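Local coordinates for protein carbohydrate kinase, pfkB family (Enterococcus faecalis, PDB 3KTN) that probably phosphorylates a sugar acid such as 2-keto-3-deoxygluconate, as a magnesium-binding kinase of the PfkB (ribokinase) family, at residues N107-K119 and I138-I152. Sequence-based numbering, arbitrary orientation.
Sequences NRHQSAFGISEAK and ISLSLTEKTRDAALI. With SO4 (sulfate ion), chain B.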
ATOM      1  N   ASN A 107     -19.985  18.208  -3.464  1.00 33.13           N
ATOM      2  CA  ASN A 107     -21.428  18.406  -3.565  1.00 34.88           C
ATOM      3  C   ASN A 107     -22.185  17.453  -2.663  1.00 36.86           C
ATOM      4  O   ASN A 107     -21.995  16.236  -2.711  1.00 37.89           O
ATOM      5  CB  ASN A 107     -21.924  18.224  -4.999  1.00 37.05           C
ATOM      6  CG  ASN A 107     -23.427  18.441  -5.122  1.00 38.97           C
ATOM      7  OD1 ASN A 107     -24.224  17.648  -4.621  1.00 37.41           O
ATOM      8  ND2 ASN A 107     -23.816  19.532  -5.772  1.00 40.22           N
ATOM      9  N   ARG A 108     -23.071  18.016  -1.857  1.00 37.84           N
ATOM     10  CA  ARG A 108     -23.848  17.222  -0.925  1.00 37.99           C
ATOM     11  C   ARG A 108     -25.355  17.254  -1.194  1.00 38.18           C
ATOM     12  O   ARG A 108     -26.038  16.250  -1.021  1.00 38.96           O
ATOM     13  CB  ARG A 108     -23.556  17.730   0.477  1.00 38.95           C
ATOM     14  CG  ARG A 108     -23.759  16.740   1.583  1.00 39.96           C
ATOM     15  CD  ARG A 108     -23.085  17.286   2.827  1.00 37.38           C
ATOM     16  NE  ARG A 108     -23.433  16.531   4.019  1.00 33.35           N
ATOM     17  CZ  ARG A 108     -23.056  16.877   5.241  1.00 33.69           C
ATOM     18  NH1 ARG A 108     -22.320  17.970   5.426  1.00 32.16           N
ATOM     19  NH2 ARG A 108     -23.410  16.131   6.273  1.00 31.73           N
ATOM     20  N   HIS A 109     -25.872  18.395  -1.641  1.00 38.58           N
ATOM     21  CA  HIS A 109     -27.310  18.514  -1.872  1.00 41.32           C
ATOM     22  C   HIS A 109     -27.887  17.787  -3.084  1.00 40.43           C
ATOM     23  O   HIS A 109     -29.084  17.512  -3.118  1.00 39.66           O
ATOM     24  CB  HIS A 109     -27.723  19.995  -1.903  1.00 44.61           C
ATOM     25  CG  HIS A 109     -27.121  20.779  -3.025  1.00 48.59           C
ATOM     26  ND1 HIS A 109     -27.561  20.676  -4.328  1.00 52.91           N
ATOM     27  CD2 HIS A 109     -26.129  21.700  -3.036  1.00 51.21           C
ATOM     28  CE1 HIS A 109     -26.869  21.502  -5.092  1.00 52.33           C
ATOM     29  NE2 HIS A 109     -25.992  22.137  -4.332  1.00 52.87           N
ATOM     30  N   GLN A 110     -27.053  17.460  -4.067  1.00 39.86           N
ATOM     31  CA  GLN A 110     -27.535  16.751  -5.251  1.00 40.22           C
ATOM     32  C   GLN A 110     -27.459  15.232  -5.070  1.00 38.49           C
ATOM     33  O   GLN A 110     -27.537  14.483  -6.040  1.00 40.12           O
ATOM     34  CB  GLN A 110     -26.715  17.142  -6.482  1.00 43.97           C
ATOM     35  CG  GLN A 110     -26.590  18.634  -6.731  1.00 51.89           C
ATOM     36  CD  GLN A 110     -27.908  19.279  -7.088  1.00 55.87           C
ATOM     37  OE1 GLN A 110     -28.819  19.366  -6.260  1.00 58.44           O
ATOM     38  NE2 GLN A 110     -28.023  19.738  -8.331  1.00 57.16           N
ATOM     39  N   SER A 111     -27.315  14.778  -3.832  1.00 37.69           N
ATOM     40  CA  SER A 111     -27.221  13.345  -3.557  1.00 37.32           C
ATOM     41  C   SER A 111     -28.572  12.640  -3.620  1.00 38.38           C
ATOM     42  O   SER A 111     -29.626  13.281  -3.644  1.00 37.39           O
ATOM     43  CB  SER A 111     -26.614  13.111  -2.174  1.00 36.95           C
ATOM     44  OG  SER A 111     -27.485  13.572  -1.149  1.00 34.61           O
ATOM     45  N   ALA A 112     -28.520  11.311  -3.648  1.00 36.47           N
ATOM     46  CA  ALA A 112     -29.714  10.483  -3.678  1.00 37.47           C
ATOM     47  C   ALA A 112     -30.611  10.815  -2.483  1.00 37.83           C
ATOM     48  O   ALA A 112     -31.836  10.846  -2.601  1.00 37.86           O
ATOM     49  CB  ALA A 112     -29.324   9.016  -3.639  1.00 35.68           C
ATOM     50  N   PHE A 113     -29.999  11.055  -1.329  1.00 36.93           N
ATOM     51  CA  PHE A 113     -30.761  11.384  -0.133  1.00 36.93           C
ATOM     52  C   PHE A 113     -31.314  12.807  -0.222  1.00 36.90           C
ATOM     53  O   PHE A 113     -32.452  13.060   0.160  1.00 36.58           O
ATOM     54  CB  PHE A 113     -29.880  11.263   1.106  1.00 35.73           C
ATOM     55  CG  PHE A 113     -30.567  11.659   2.383  1.00 34.94           C
ATOM     56  CD1 PHE A 113     -31.650  10.930   2.862  1.00 36.21           C
ATOM     57  CD2 PHE A 113     -30.098  12.732   3.134  1.00 35.10           C
ATOM     58  CE1 PHE A 113     -32.255  11.263   4.081  1.00 36.06           C
ATOM     59  CE2 PHE A 113     -30.696  13.075   4.353  1.00 35.19           C
ATOM     60  CZ  PHE A 113     -31.772  12.337   4.827  1.00 34.85           C
ATOM     61  N   GLY A 114     -30.500  13.719  -0.738  1.00 36.18           N
ATOM     62  CA  GLY A 114     -30.910  15.104  -0.862  1.00 38.96           C
ATOM     63  C   GLY A 114     -32.068  15.385  -1.808  1.00 40.69           C
ATOM     64  O   GLY A 114     -32.767  16.388  -1.638  1.00 41.33           O
ATOM     65  N   ILE A 115     -32.274  14.524  -2.803  1.00 40.35           N
ATOM     66  CA  ILE A 115     -33.355  14.727  -3.762  1.00 41.92           C
ATOM     67  C   ILE A 115     -34.587  13.874  -3.476  1.00 43.09           C
ATOM     68  O   ILE A 115     -35.545  13.882  -4.247  1.00 44.59           O
ATOM     69  CB  ILE A 115     -32.900  14.430  -5.211  1.00 40.81           C
ATOM     70  CG1 ILE A 115     -32.672  12.932  -5.400  1.00 41.89           C
ATOM     71  CG2 ILE A 115     -31.627  15.194  -5.524  1.00 41.80           C
ATOM     72  CD1 ILE A 115     -32.512  12.530  -6.851  1.00 41.27           C
ATOM     73  N   SER A 116     -34.565  13.131  -2.379  1.00 44.89           N
ATOM     74  CA  SER A 116     -35.701  12.292  -2.035  1.00 47.53           C
ATOM     75  C   SER A 116     -36.652  13.037  -1.098  1.00 49.09           C
ATOM     76  O   SER A 116     -36.227  13.853  -0.279  1.00 48.34           O
ATOM     77  CB  SER A 116     -35.222  10.999  -1.381  1.00 46.97           C
ATOM     78  OG  SER A 116     -34.552  11.271  -0.166  1.00 51.64           O
ATOM     79  N   GLU A 117     -37.944  12.751  -1.227  1.00 51.01           N
ATOM     80  CA  GLU A 117     -38.955  13.399  -0.404  1.00 52.93           C
ATOM     81  C   GLU A 117     -39.766  12.398   0.403  1.00 51.82           C
ATOM     82  O   GLU A 117     -39.701  11.192   0.169  1.00 51.53           O
ATOM     83  CB  GLU A 117     -39.875  14.243  -1.289  1.00 55.57           C
ATOM     84  CG  GLU A 117     -40.165  13.614  -2.641  1.00 60.67           C
ATOM     85  CD  GLU A 117     -40.806  14.585  -3.614  1.00 64.44           C
ATOM     86  OE1 GLU A 117     -40.957  14.219  -4.802  1.00 66.04           O
ATOM     87  OE2 GLU A 117     -41.158  15.711  -3.194  1.00 65.41           O
ATOM     88  N   ALA A 118     -40.531  12.914   1.359  1.00 51.14           N
ATOM     89  CA  ALA A 118     -41.350  12.084   2.230  1.00 50.47           C
ATOM     90  C   ALA A 118     -42.155  11.023   1.492  1.00 50.72           C
ATOM     91  O   ALA A 118     -42.300   9.902   1.982  1.00 49.33           O
ATOM     92  CB  ALA A 118     -42.279  12.963   3.051  1.00 49.90           C
ATOM     93  N   LYS A 119     -42.670  11.363   0.313  1.00 51.64           N
ATOM     94  CA  LYS A 119     -43.475  10.409  -0.442  1.00 54.04           C
ATOM     95  C   LYS A 119     -42.663   9.229  -0.967  1.00 53.57           C
ATOM     96  O   LYS A 119     -43.230   8.221  -1.387  1.00 52.07           O
ATOM     97  CB  LYS A 119     -44.201  11.105  -1.603  1.00 56.36           C
ATOM     98  CG  LYS A 119     -43.319  11.508  -2.774  1.00 60.26           C
ATOM     99  CD  LYS A 119     -44.158  12.113  -3.899  1.00 62.53           C
ATOM    100  CE  LYS A 119     -43.306  12.440  -5.116  1.00 65.71           C
ATOM    101  NZ  LYS A 119     -44.091  13.054  -6.226  1.00 67.45           N
ATOM    102  N   ILE A 138     -28.850  16.790  10.121  1.00 37.80           N
ATOM    103  CA  ILE A 138     -28.494  17.170   8.756  1.00 37.36           C
ATOM    104  C   ILE A 138     -29.732  17.195   7.850  1.00 37.33           C
ATOM    105  O   ILE A 138     -29.828  18.020   6.943  1.00 37.01           O
ATOM    106  CB  ILE A 138     -27.407  16.212   8.160  1.00 36.75           C
ATOM    107  CG1 ILE A 138     -27.027  16.662   6.746  1.00 38.95           C
ATOM    108  CG2 ILE A 138     -27.907  14.780   8.131  1.00 37.10           C
ATOM    109  CD1 ILE A 138     -26.383  18.040   6.688  1.00 38.58           C
ATOM    110  N   SER A 139     -30.676  16.296   8.108  1.00 37.63           N
ATOM    111  CA  SER A 139     -31.913  16.223   7.329  1.00 40.88           C
ATOM    112  C   SER A 139     -32.633  17.568   7.276  1.00 41.40           C
ATOM    113  O   SER A 139     -33.208  17.932   6.250  1.00 41.56           O
ATOM    114  CB  SER A 139     -32.871  15.203   7.939  1.00 41.01           C
ATOM    115  OG  SER A 139     -32.220  13.975   8.175  1.00 47.12           O
ATOM    116  N   LEU A 140     -32.603  18.300   8.386  1.00 42.04           N
ATOM    117  CA  LEU A 140     -33.279  19.595   8.452  1.00 45.14           C
ATOM    118  C   LEU A 140     -32.641  20.719   7.648  1.00 45.55           C
ATOM    119  O   LEU A 140     -33.321  21.684   7.291  1.00 45.62           O
ATOM    120  CB  LEU A 140     -33.413  20.054   9.907  1.00 45.68           C
ATOM    121  CG  LEU A 140     -34.391  19.282  10.786  1.00 47.78           C
ATOM    122  CD1 LEU A 140     -34.443  19.927  12.161  1.00 49.70           C
ATOM    123  CD2 LEU A 140     -35.772  19.296  10.150  1.00 50.58           C
ATOM    124  N   SER A 141     -31.348  20.601   7.354  1.00 45.13           N
ATOM    125  CA  SER A 141     -30.655  21.655   6.622  1.00 44.84           C
ATOM    126  C   SER A 141     -30.182  21.298   5.216  1.00 44.85           C
ATOM    127  O   SER A 141     -29.912  22.194   4.414  1.00 45.63           O
ATOM    128  CB  SER A 141     -29.451  22.134   7.435  1.00 46.73           C
ATOM    129  OG  SER A 141     -28.478  21.105   7.555  1.00 51.89           O
ATOM    130  N   LEU A 142     -30.077  20.009   4.906  1.00 43.03           N
ATOM    131  CA  LEU A 142     -29.592  19.611   3.586  1.00 41.04           C
ATOM    132  C   LEU A 142     -30.432  20.214   2.458  1.00 41.18           C
ATOM    133  O   LEU A 142     -29.942  21.049   1.697  1.00 40.52           O
ATOM    134  CB  LEU A 142     -29.536  18.083   3.474  1.00 39.56           C
ATOM    135  CG  LEU A 142     -28.725  17.561   2.281  1.00 39.98           C
ATOM    136  CD1 LEU A 142     -27.337  18.195   2.283  1.00 38.79           C
ATOM    137  CD2 LEU A 142     -28.625  16.043   2.344  1.00 39.05           C
ATOM    138  N   THR A 143     -31.687  19.792   2.338  1.00 40.36           N
ATOM    139  CA  THR A 143     -32.570  20.345   1.312  1.00 40.38           C
ATOM    140  C   THR A 143     -33.983  20.447   1.864  1.00 40.85           C
ATOM    141  O   THR A 143     -34.309  19.845   2.891  1.00 40.51           O
ATOM    142  CB  THR A 143     -32.637  19.462   0.036  1.00 38.79           C
ATOM    143  OG1 THR A 143     -33.260  18.210   0.353  1.00 36.53           O
ATOM    144  CG2 THR A 143     -31.245  19.224  -0.538  1.00 38.60           C
ATOM    145  N   GLU A 144     -34.826  21.204   1.174  1.00 42.38           N
ATOM    146  CA  GLU A 144     -36.208  21.357   1.600  1.00 43.40           C
ATOM    147  C   GLU A 144     -36.871  19.986   1.594  1.00 41.52           C
ATOM    148  O   GLU A 144     -37.695  19.684   2.457  1.00 42.12           O
ATOM    149  CB  GLU A 144     -36.959  22.304   0.658  1.00 46.81           C
ATOM    150  CG  GLU A 144     -38.429  22.492   1.031  1.00 53.45           C
ATOM    151  CD  GLU A 144     -39.175  23.399   0.068  1.00 56.27           C
ATOM    152  OE1 GLU A 144     -38.844  24.603  -0.002  1.00 58.00           O
ATOM    153  OE2 GLU A 144     -40.093  22.904  -0.622  1.00 58.85           O
ATOM    154  N   LYS A 145     -36.499  19.147   0.630  1.00 40.20           N
ATOM    155  CA  LYS A 145     -37.083  17.809   0.544  1.00 40.09           C
ATOM    156  C   LYS A 145     -36.707  16.903   1.712  1.00 38.89           C
ATOM    157  O   LYS A 145     -37.557  16.179   2.225  1.00 39.04           O
ATOM    158  CB  LYS A 145     -36.695  17.135  -0.774  1.00 42.12           C
ATOM    159  CG  LYS A 145     -37.326  17.780  -2.000  1.00 45.17           C
ATOM    160  CD  LYS A 145     -37.075  16.960  -3.253  1.00 46.40           C
ATOM    161  CE  LYS A 145     -37.613  17.663  -4.488  1.00 49.42           C
ATOM    162  NZ  LYS A 145     -37.335  16.883  -5.729  1.00 53.52           N
ATOM    163  N   THR A 146     -35.443  16.929   2.134  1.00 39.66           N
ATOM    164  CA  THR A 146     -35.032  16.092   3.259  1.00 38.12           C
ATOM    165  C   THR A 146     -35.619  16.680   4.540  1.00 38.80           C
ATOM    166  O   THR A 146     -35.938  15.955   5.485  1.00 38.14           O
ATOM    167  CB  THR A 146     -33.480  15.996   3.389  1.00 36.63           C
ATOM    168  OG1 THR A 146     -32.916  17.300   3.583  1.00 35.43           O
ATOM    169  CG2 THR A 146     -32.875  15.381   2.129  1.00 35.63           C
ATOM    170  N   ARG A 147     -35.761  18.002   4.570  1.00 40.90           N
ATOM    171  CA  ARG A 147     -36.328  18.666   5.740  1.00 43.48           C
ATOM    172  C   ARG A 147     -37.802  18.287   5.898  1.00 43.16           C
ATOM    173  O   ARG A 147     -38.239  17.903   6.986  1.00 43.40           O
ATOM    174  CB  ARG A 147     -36.187  20.188   5.624  1.00 43.79           C
ATOM    175  CG  ARG A 147     -36.929  20.950   6.723  1.00 47.42           C
ATOM    176  CD  ARG A 147     -36.513  22.412   6.793  1.00 48.92           C
ATOM    177  NE  ARG A 147     -36.598  23.075   5.495  1.00 52.24           N
ATOM    178  CZ  ARG A 147     -35.545  23.415   4.759  1.00 54.69           C
ATOM    179  NH1 ARG A 147     -34.316  23.159   5.194  1.00 55.46           N
ATOM    180  NH2 ARG A 147     -35.721  24.008   3.585  1.00 55.87           N
ATOM    181  N   ASP A 148     -38.562  18.382   4.811  1.00 44.99           N
ATOM    182  CA  ASP A 148     -39.982  18.039   4.855  1.00 46.98           C
ATOM    183  C   ASP A 148     -40.178  16.578   5.234  1.00 46.46           C
ATOM    184  O   ASP A 148     -41.133  16.230   5.930  1.00 47.15           O
ATOM    185  CB  ASP A 148     -40.655  18.305   3.503  1.00 49.78           C
ATOM    186  CG  ASP A 148     -40.618  19.773   3.110  1.00 53.01           C
ATOM    187  OD1 ASP A 148     -40.667  20.636   4.013  1.00 52.55           O
ATOM    188  OD2 ASP A 148     -40.556  20.064   1.895  1.00 56.44           O
ATOM    189  N   ALA A 149     -39.272  15.719   4.775  1.00 44.80           N
ATOM    190  CA  ALA A 149     -39.363  14.298   5.089  1.00 42.66           C
ATOM    191  C   ALA A 149     -39.069  14.061   6.564  1.00 40.81           C
ATOM    192  O   ALA A 149     -39.743  13.267   7.219  1.00 40.76           O
ATOM    193  CB  ALA A 149     -38.390  13.499   4.224  1.00 43.13           C
ATOM    194  N   ALA A 150     -38.068  14.758   7.088  1.00 40.15           N
ATOM    195  CA  ALA A 150     -37.700  14.603   8.491  1.00 42.30           C
ATOM    196  C   ALA A 150     -38.848  15.030   9.410  1.00 42.72           C
ATOM    197  O   ALA A 150     -39.192  14.322  10.357  1.00 43.77           O
ATOM    198  CB  ALA A 150     -36.442  15.420   8.795  1.00 40.88           C
ATOM    199  N   LEU A 151     -39.439  16.185   9.120  1.00 43.62           N
ATOM    200  CA  LEU A 151     -40.548  16.707   9.916  1.00 44.65           C
ATOM    201  C   LEU A 151     -41.733  15.745   9.909  1.00 45.07           C
ATOM    202  O   LEU A 151     -42.309  15.445  10.956  1.00 46.51           O
ATOM    203  CB  LEU A 151     -40.965  18.081   9.387  1.00 43.17           C
ATOM    204  CG  LEU A 151     -39.853  19.126   9.544  1.00 42.51           C
ATOM    205  CD1 LEU A 151     -40.222  20.421   8.847  1.00 42.75           C
ATOM    206  CD2 LEU A 151     -39.603  19.360  11.023  1.00 41.99           C
ATOM    207  N   ILE A 152     -42.088  15.251   8.731  1.00 45.39           N
ATOM    208  CA  ILE A 152     -43.195  14.311   8.612  1.00 44.64           C
ATOM    209  C   ILE A 152     -42.913  13.042   9.409  1.00 45.74           C
ATOM    210  O   ILE A 152     -43.801  12.506  10.078  1.00 47.29           O
ATOM    211  CB  ILE A 152     -43.445  13.945   7.137  1.00 45.01           C
ATOM    212  CG1 ILE A 152     -44.107  15.131   6.429  1.00 45.94           C
ATOM    213  CG2 ILE A 152     -44.294  12.680   7.037  1.00 42.23           C
ATOM    214  CD1 ILE A 152     -44.333  14.922   4.940  1.00 46.08           C
TER
HETATM  215  S   SO4 B 401     -21.626  17.523   9.059  1.00 42.69           S
HETATM  216  O1  SO4 B 401     -21.708  18.925   9.509  1.00 42.45           O
HETATM  217  O2  SO4 B 401     -21.155  16.678  10.167  1.00 39.44           O
HETATM  218  O3  SO4 B 401     -22.957  17.063   8.624  1.00 40.98           O
HETATM  219  O4  SO4 B 401     -20.696  17.448   7.921  1.00 40.50           O
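The loop that returns from the small sheet to the ribokinase-like core meets the N-terminal cap of helix 144-159 where Thr143 OG1 donates to Gly114 O at 2.7 Å, in the carbonyl plane and on a lone pair. Thr143, the N-cap, also receives Thr146 N at OG1 (3.1 Å), so one hydroxyl both closes the helix start and ties down the loop. A threonine suits this place because its methyl, CG2, still packs on His109 CB. Gly114, without a side chain, lies close against Leu142 CD2 and Thr146 CG2. The Phe113 ring, its CG anti to the backbone N (chi1 177°), reaches in to Leu142 and Thr146: Thr146 CG2 sits over one face, 4.1 Å from the ring centroid, in a CH-pi contact, and Leu142 CD2 approaches Phe113 CD2 at 3.7 Å. Extended Arg108 lays its guanidinium face on Ile138 CD1, 3.6 Å from NH2, while NH2 and NH1 grip a sulfate, probably from the crystallisation liquor; NE pairs with Glu10. Farther along, Ala118 is small enough to nestle against Ala149, CB to CB 4.1 Å. On the sheet side, Phe8 of strand 4-8 meets Phe113, Ser139 and Ala149, and helix 177-190 packs against Leu140 and Arg147.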